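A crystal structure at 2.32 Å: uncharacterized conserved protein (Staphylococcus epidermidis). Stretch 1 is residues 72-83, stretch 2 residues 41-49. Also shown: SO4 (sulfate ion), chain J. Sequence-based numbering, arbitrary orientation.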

ATOM      1  N   LEU A  72     -11.301  20.375  -6.991  1.00 16.82           N
ATOM      2  CA  LEU A  72     -11.713  20.643  -5.645  1.00 17.64           C
ATOM      3  C   LEU A  72     -11.010  19.639  -4.722  1.00 18.18           C
ATOM      4  O   LEU A  72     -10.885  18.471  -5.073  1.00 18.51           O
ATOM      5  CB  LEU A  72     -13.231  20.468  -5.503  1.00 16.60           C
ATOM      6  CG  LEU A  72     -14.251  21.336  -6.188  1.00 18.98           C
ATOM      7  CD1 LEU A  72     -15.630  21.071  -5.517  1.00 15.47           C
ATOM      8  CD2 LEU A  72     -13.876  22.791  -6.035  1.00 19.24           C
ATOM      9  N   SER A  73     -10.581  20.072  -3.539  1.00 17.74           N
ATOM     10  CA  SER A  73      -9.948  19.146  -2.659  1.00 18.08           C
ATOM     11  C   SER A  73      -9.898  19.539  -1.166  1.00 17.28           C
ATOM     12  O   SER A  73      -9.773  20.695  -0.837  1.00 17.56           O
ATOM     13  CB  SER A  73      -8.571  18.817  -3.215  1.00 18.81           C
ATOM     14  OG  SER A  73      -7.693  19.869  -3.025  1.00 22.44           O
ATOM     15  N   PHE A  74      -9.971  18.542  -0.290  1.00 15.51           N
ATOM     16  CA  PHE A  74      -9.987  18.745   1.126  1.00 15.12           C
ATOM     17  C   PHE A  74      -9.266  17.604   1.784  1.00 15.35           C
ATOM     18  O   PHE A  74      -9.304  16.474   1.294  1.00 13.95           O
ATOM     19  CB  PHE A  74     -11.444  18.756   1.640  1.00 15.23           C
ATOM     20  CG  PHE A  74     -12.370  19.726   0.874  1.00 15.45           C
ATOM     21  CD1 PHE A  74     -12.673  20.970   1.390  1.00 14.09           C
ATOM     22  CD2 PHE A  74     -12.899  19.386  -0.365  1.00 16.30           C
ATOM     23  CE1 PHE A  74     -13.527  21.868   0.685  1.00 14.88           C
ATOM     24  CE2 PHE A  74     -13.726  20.289  -1.080  1.00 16.71           C
ATOM     25  CZ  PHE A  74     -14.047  21.511  -0.544  1.00 13.03           C
ATOM     26  N   SER A  75      -8.589  17.921   2.890  1.00 15.78           N
ATOM     27  CA  SER A  75      -8.085  16.960   3.852  1.00 16.97           C
ATOM     28  C   SER A  75      -8.916  17.126   5.075  1.00 16.30           C
ATOM     29  O   SER A  75      -9.277  18.250   5.383  1.00 15.98           O
ATOM     30  CB  SER A  75      -6.700  17.329   4.304  1.00 15.73           C
ATOM     31  OG  SER A  75      -5.900  17.246   3.216  1.00 22.90           O
ATOM     32  N   PHE A  76      -9.092  16.037   5.822  1.00 15.62           N
ATOM     33  CA  PHE A  76      -9.855  16.071   7.035  1.00 14.90           C
ATOM     34  C   PHE A  76      -8.927  15.964   8.256  1.00 15.22           C
ATOM     35  O   PHE A  76      -7.709  15.882   8.123  1.00 17.23           O
ATOM     36  CB  PHE A  76     -10.976  15.006   6.985  1.00 15.43           C
ATOM     37  CG  PHE A  76     -12.053  15.322   5.988  1.00 13.90           C
ATOM     38  CD1 PHE A  76     -13.101  16.121   6.326  1.00 17.36           C
ATOM     39  CD2 PHE A  76     -11.990  14.840   4.694  1.00 16.53           C
ATOM     40  CE1 PHE A  76     -14.102  16.446   5.370  1.00 18.89           C
ATOM     41  CE2 PHE A  76     -12.944  15.144   3.756  1.00 17.00           C
ATOM     42  CZ  PHE A  76     -14.016  15.956   4.091  1.00 18.53           C
ATOM     43  N   PRO A  77      -9.486  16.017   9.464  1.00 15.00           N
ATOM     44  CA  PRO A  77      -8.568  16.116  10.612  1.00 14.85           C
ATOM     45  C   PRO A  77      -7.742  14.843  10.822  1.00 14.65           C
ATOM     46  O   PRO A  77      -8.198  13.738  10.561  1.00 15.31           O
ATOM     47  CB  PRO A  77      -9.507  16.317  11.780  1.00 13.62           C
ATOM     48  CG  PRO A  77     -10.793  16.978  11.062  1.00 16.42           C
ATOM     49  CD  PRO A  77     -10.905  16.237   9.811  1.00 13.06           C
ATOM     50  N   ALA A  78      -6.521  15.009  11.258  1.00 14.71           N
ATOM     51  CA  ALA A  78      -5.698  13.864  11.705  1.00 14.56           C
ATOM     52  C   ALA A  78      -6.445  12.829  12.539  1.00 14.53           C
ATOM     53  O   ALA A  78      -7.096  13.158  13.524  1.00 14.17           O
ATOM     54  CB  ALA A  78      -4.506  14.360  12.454  1.00 13.59           C
ATOM     55  N   ASN A  79      -6.383  11.583  12.086  1.00 14.43           N
ATOM     56  CA  ASN A  79      -6.925  10.491  12.844  1.00 15.38           C
ATOM     57  C   ASN A  79      -8.432  10.589  13.101  1.00 15.90           C
ATOM     58  O   ASN A  79      -8.929  10.033  14.049  1.00 15.77           O
ATOM     59  CB  ASN A  79      -6.173  10.369  14.161  1.00 14.69           C
ATOM     60  CG  ASN A  79      -4.702  10.322  13.928  1.00 13.39           C
ATOM     61  OD1 ASN A  79      -4.229   9.440  13.255  1.00 17.62           O
ATOM     62  ND2 ASN A  79      -3.988  11.314  14.391  1.00  9.51           N
ATOM     63  N   GLU A  80      -9.149  11.275  12.237  1.00 17.25           N
ATOM     64  CA  GLU A  80     -10.607  11.279  12.346  1.00 19.00           C
ATOM     65  C   GLU A  80     -11.287  10.600  11.151  1.00 18.98           C
ATOM     66  O   GLU A  80     -10.973  10.937  10.030  1.00 19.34           O
ATOM     67  CB  GLU A  80     -11.090  12.718  12.514  1.00 19.58           C
ATOM     68  CG  GLU A  80     -10.834  13.229  13.962  1.00 21.20           C
ATOM     69  CD  GLU A  80     -11.279  14.665  14.187  1.00 25.08           C
ATOM     70  OE1 GLU A  80     -12.399  15.047  13.779  1.00 27.66           O
ATOM     71  OE2 GLU A  80     -10.495  15.431  14.786  1.00 28.03           O
ATOM     72  N   LYS A  81     -12.156   9.629  11.442  1.00 18.58           N
ATOM     73  CA  LYS A  81     -13.109   8.975  10.546  1.00 18.98           C
ATOM     74  C   LYS A  81     -14.235   9.933  10.238  1.00 18.76           C
ATOM     75  O   LYS A  81     -14.649  10.639  11.119  1.00 20.34           O
ATOM     76  CB  LYS A  81     -13.754   7.754  11.255  1.00 19.27           C
ATOM     77  CG  LYS A  81     -12.790   6.579  11.613  1.00 20.02           C
ATOM     78  CD  LYS A  81     -12.032   6.065  10.341  1.00 23.74           C
ATOM     79  CE  LYS A  81     -12.904   5.229   9.401  1.00 25.23           C
ATOM     80  NZ  LYS A  81     -13.479   4.018  10.084  1.00 26.78           N
ATOM     81  N   ILE A  82     -14.718   9.947   8.998  1.00 18.23           N
ATOM     82  CA  ILE A  82     -15.781  10.843   8.506  1.00 16.75           C
ATOM     83  C   ILE A  82     -17.178  10.251   8.722  1.00 15.84           C
ATOM     84  O   ILE A  82     -17.393   9.056   8.546  1.00 13.15           O
ATOM     85  CB  ILE A  82     -15.589  11.050   7.005  1.00 15.99           C
ATOM     86  CG1 ILE A  82     -14.135  11.383   6.719  1.00 18.41           C
ATOM     87  CG2 ILE A  82     -16.459  12.147   6.439  1.00 15.19           C
ATOM     88  CD1 ILE A  82     -13.859  11.547   5.175  1.00 19.79           C
ATOM     89  N   ASP A  83     -18.141  11.073   9.093  1.00 17.13           N
ATOM     90  CA  ASP A  83     -19.444  10.496   9.360  1.00 19.39           C
ATOM     91  C   ASP A  83     -20.053   9.940   8.070  1.00 20.28           C
ATOM     92  O   ASP A  83     -19.762  10.410   6.953  1.00 20.43           O
ATOM     93  CB  ASP A  83     -20.388  11.497  10.022  1.00 20.20           C
ATOM     94  CG  ASP A  83     -21.748  10.900  10.291  1.00 24.34           C
ATOM     95  OD1 ASP A  83     -22.648  11.133   9.453  1.00 27.25           O
ATOM     96  OD2 ASP A  83     -21.910  10.134  11.304  1.00 29.78           O
TER
HETATM   97  S   SO4 J 253     -13.726   0.785   8.323  1.00 45.17           S
HETATM   98  O1  SO4 J 253     -12.295   0.823   8.071  1.00 43.44           O
HETATM   99  O2  SO4 J 253     -14.266   2.141   8.262  1.00 41.22           O
HETATM  100  O3  SO4 J 253     -14.382  -0.034   7.298  1.00 46.84           O
HETATM  101  O4  SO4 J 253     -14.059   0.107   9.573  1.00 44.52           O
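Stretch 2 (41-49) TWIYKTMPT

Parallel β-strands illustrate a general principle: the backbone fixes the register, and the side chains then choose rotamers that fill the space the register leaves them. Here residues 41-44 form a strand that runs beside the strand that contains Leu-72 to Ser-75, in the same direction. The two axes approach to 4.8 Å and cross at -21°, a modest twist. The register pairs Ser-73 with Thr-41, Phe-74 with Trp-42, Ser-75 with Ile-43 and Phe-76 with Tyr-44, with CA atoms about 5 Å apart, and Pro-77 continues it opposite Lys-45.

The hydrogen bonds follow the parallel pattern, in which one residue serves two partners. Trp-42 N donates to Ser-73 O at 3.3 Å, Trp-42 O accepts from Ser-75 N at 3.0 Å, and Tyr-44 N donates to Ser-75 O at 2.9 Å. Between them, Phe-74 CA lies 3.3 Å from Trp-42 O in a CA-H...O contact. Where the strands begin to pair, side chains join in: Ser-73, with chi1 at p, and Thr-41, with chi1 at t, bring OG and OG1 to 2.6 Å, a short hydrogen bond in which either hydroxyl could be the donor.

The side chains alternate between the faces of the sheet. Ser-75 and Ile-43 share one; the m, m rotamer of Ile-43 leaves its CD1 3.9 Å from Ser-75 OG. Phe-74 and Trp-42 share the other. Both have chi1 at m, yet the rings do not lie flat together: the end of Trp-42 leads away, presenting a face of its indole to the edge of Phe-74, with planes at 63° and the Phe-74 centroid 5.4 Å from that of the five-membered ring. Phe-74 CD1 also packs 3.6 Å from Trp-42 CB.

Tyr-44, again m, sets its ring against those of both Phe-74 and Phe-76, at the corner of the three. Both pairs are nearly parallel but slid apart, so the rings barely overlap; contact comes through neighbouring ring atoms, at 3.8 Å for Tyr-44 CE2 to Phe-74 CD1 and 3.7 Å for Tyr-44 CD2 to Phe-76 CD1.

Past the last direct backbone hydrogen bond, from Tyr-44 N to Ser-75 O, a water takes over: it donates to Tyr-44 O at 2.7 Å and to Phe-76 O at 2.6 Å. Stretch 1 then makes a type II turn from Pro-77 to Glu-80, closed by Glu-80 N to Pro-77 O at 3.1 Å. The turn brings the chain back towards Met-47, a selenomethionine with the largest covered area in the contact. Its chi1 of -91° lies between wells, while chi2 is m and chi3 t. This conformation brings SE to 3.8 Å from Phe-76 CD1 and extends CE to 3.7 Å from Ile-82 CG1, 4.0 Å from Pro-77 CD and 3.3 Å from Lys-81 O. One flexible side chain thus touches residues before and after the turn. Pro-48 completes the packing, its CG lying 4.0 Å from Phe-76 CE1 at the ring edge.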

ATOM      1  N   THR A  41      -5.808  23.801  -1.855  1.00 15.35           N
ATOM      2  CA  THR A  41      -6.603  22.861  -1.104  1.00 16.13           C
ATOM      3  C   THR A  41      -6.979  23.429   0.263  1.00 16.01           C
ATOM      4  O   THR A  41      -6.369  24.373   0.746  1.00 15.32           O
ATOM      5  CB  THR A  41      -5.810  21.497  -0.960  1.00 17.47           C
ATOM      6  OG1 THR A  41      -6.716  20.423  -0.626  1.00 21.87           O
ATOM      7  CG2 THR A  41      -4.668  21.597   0.052  1.00 14.56           C
ATOM      8  N   TRP A  42      -8.001  22.838   0.871  1.00 15.89           N
ATOM      9  CA  TRP A  42      -8.384  23.142   2.202  1.00 15.80           C
ATOM     10  C   TRP A  42      -7.892  22.018   3.136  1.00 15.01           C
ATOM     11  O   TRP A  42      -8.134  20.859   2.846  1.00 13.25           O
ATOM     12  CB  TRP A  42      -9.906  23.156   2.289  1.00 16.05           C
ATOM     13  CG  TRP A  42     -10.552  24.386   1.908  1.00 19.44           C
ATOM     14  CD1 TRP A  42     -10.281  25.176   0.785  1.00 20.60           C
ATOM     15  CD2 TRP A  42     -11.691  24.964   2.543  1.00 18.78           C
ATOM     16  NE1 TRP A  42     -11.175  26.233   0.742  1.00 22.04           N
ATOM     17  CE2 TRP A  42     -12.054  26.121   1.790  1.00 20.08           C
ATOM     18  CE3 TRP A  42     -12.439  24.625   3.662  1.00 18.33           C
ATOM     19  CZ2 TRP A  42     -13.120  26.944   2.147  1.00 19.23           C
ATOM     20  CZ3 TRP A  42     -13.494  25.452   4.009  1.00 17.70           C
ATOM     21  CH2 TRP A  42     -13.812  26.604   3.263  1.00 16.39           C
ATOM     22  N   ILE A  43      -7.232  22.378   4.239  1.00 15.36           N
ATOM     23  CA  ILE A  43      -6.824  21.426   5.267  1.00 15.14           C
ATOM     24  C   ILE A  43      -7.767  21.656   6.462  1.00 16.16           C
ATOM     25  O   ILE A  43      -7.666  22.656   7.135  1.00 16.14           O
ATOM     26  CB  ILE A  43      -5.391  21.675   5.721  1.00 15.86           C
ATOM     27  CG1 ILE A  43      -4.434  21.898   4.532  1.00 16.56           C
ATOM     28  CG2 ILE A  43      -4.843  20.534   6.640  1.00 12.96           C
ATOM     29  CD1 ILE A  43      -4.303  20.744   3.605  1.00 14.71           C
ATOM     30  N   TYR A  44      -8.688  20.744   6.739  1.00 16.69           N
ATOM     31  CA  TYR A  44      -9.543  20.926   7.920  1.00 17.20           C
ATOM     32  C   TYR A  44      -8.756  20.643   9.199  1.00 18.59           C
ATOM     33  O   TYR A  44      -7.923  19.741   9.234  1.00 19.09           O
ATOM     34  CB  TYR A  44     -10.775  20.011   7.899  1.00 16.32           C
ATOM     35  CG  TYR A  44     -11.900  20.426   6.968  1.00 17.14           C
ATOM     36  CD1 TYR A  44     -12.698  21.535   7.243  1.00 16.84           C
ATOM     37  CD2 TYR A  44     -12.192  19.692   5.844  1.00 18.26           C
ATOM     38  CE1 TYR A  44     -13.719  21.915   6.420  1.00 16.19           C
ATOM     39  CE2 TYR A  44     -13.271  20.079   4.988  1.00 21.70           C
ATOM     40  CZ  TYR A  44     -13.994  21.186   5.289  1.00 18.97           C
ATOM     41  OH  TYR A  44     -15.018  21.533   4.477  1.00 17.61           O
ATOM     42  N   LYS A  45      -9.056  21.413  10.241  1.00 19.14           N
ATOM     43  CA  LYS A  45      -8.609  21.151  11.580  1.00 19.66           C
ATOM     44  C   LYS A  45      -9.722  20.516  12.422  1.00 19.70           C
ATOM     45  O   LYS A  45      -9.458  19.632  13.244  1.00 19.81           O
ATOM     46  CB  LYS A  45      -8.105  22.442  12.192  1.00 19.81           C
ATOM     47  CG  LYS A  45      -6.728  22.780  11.604  1.00 21.99           C
ATOM     48  CD  LYS A  45      -6.381  24.270  11.579  1.00 21.58           C
ATOM     49  CE  LYS A  45      -5.706  24.690  12.863  1.00 22.00           C
ATOM     50  NZ  LYS A  45      -5.789  26.174  12.996  1.00 25.06           N
ATOM     51  N   THR A  46     -10.964  20.918  12.186  1.00 19.39           N
ATOM     52  CA  THR A  46     -12.108  20.225  12.791  1.00 19.70           C
ATOM     53  C   THR A  46     -13.124  19.774  11.731  1.00 19.07           C
ATOM     54  O   THR A  46     -13.300  20.410  10.723  1.00 19.77           O
ATOM     55  CB  THR A  46     -12.780  21.061  13.882  1.00 18.89           C
ATOM     56  OG1 THR A  46     -13.057  22.355  13.334  1.00 20.32           O
ATOM     57  CG2 THR A  46     -11.845  21.221  15.058  1.00 19.13           C
HETATM   58  N   MSE A  47     -13.782  18.660  11.992  1.00 19.53           N
HETATM   59  CA  MSE A  47     -14.791  18.076  11.115  1.00 20.95           C
HETATM   60  C   MSE A  47     -15.972  18.960  10.813  1.00 19.35           C
HETATM   61  O   MSE A  47     -16.736  19.276  11.706  1.00 19.54           O
HETATM   62  CB  MSE A  47     -15.364  16.808  11.759  1.00 21.83           C
HETATM   63  CG  MSE A  47     -14.629  15.553  11.384  1.00 27.03           C
HETATM   64 SE   MSE A  47     -14.829  15.006   9.477  0.85 39.43          SE
HETATM   65  CE  MSE A  47     -13.683  13.416   9.724  1.00 27.61           C
ATOM     66  N   PRO A  48     -16.154  19.320   9.544  1.00 18.47           N
ATOM     67  CA  PRO A  48     -17.351  20.034   9.150  1.00 18.05           C
ATOM     68  C   PRO A  48     -18.572  19.118   9.265  1.00 18.13           C
ATOM     69  O   PRO A  48     -18.439  17.936   9.047  1.00 18.78           O
ATOM     70  CB  PRO A  48     -17.080  20.366   7.672  1.00 18.33           C
ATOM     71  CG  PRO A  48     -16.175  19.308   7.185  1.00 16.67           C
ATOM     72  CD  PRO A  48     -15.289  19.007   8.392  1.00 19.22           C
ATOM     73  N   THR A  49     -19.747  19.628   9.608  1.00 18.09           N
ATOM     74  CA  THR A  49     -20.947  18.875   9.310  1.00 18.36           C
ATOM     75  C   THR A  49     -21.120  18.875   7.792  1.00 21.00           C
ATOM     76  O   THR A  49     -20.496  19.667   7.043  1.00 21.37           O
ATOM     77  CB  THR A  49     -22.194  19.536   9.841  1.00 17.82           C
ATOM     78  OG1 THR A  49     -22.554  20.627   8.978  1.00 16.70           O
ATOM     79  CG2 THR A  49     -21.987  20.022  11.240  1.00 14.37           C
TER
HETATM   80  O   HOH W   1      -6.471  18.097   7.589  1.00 18.49           O
HETATM   81  O   HOH W   2      -9.994  18.226  15.254  1.00 21.44           O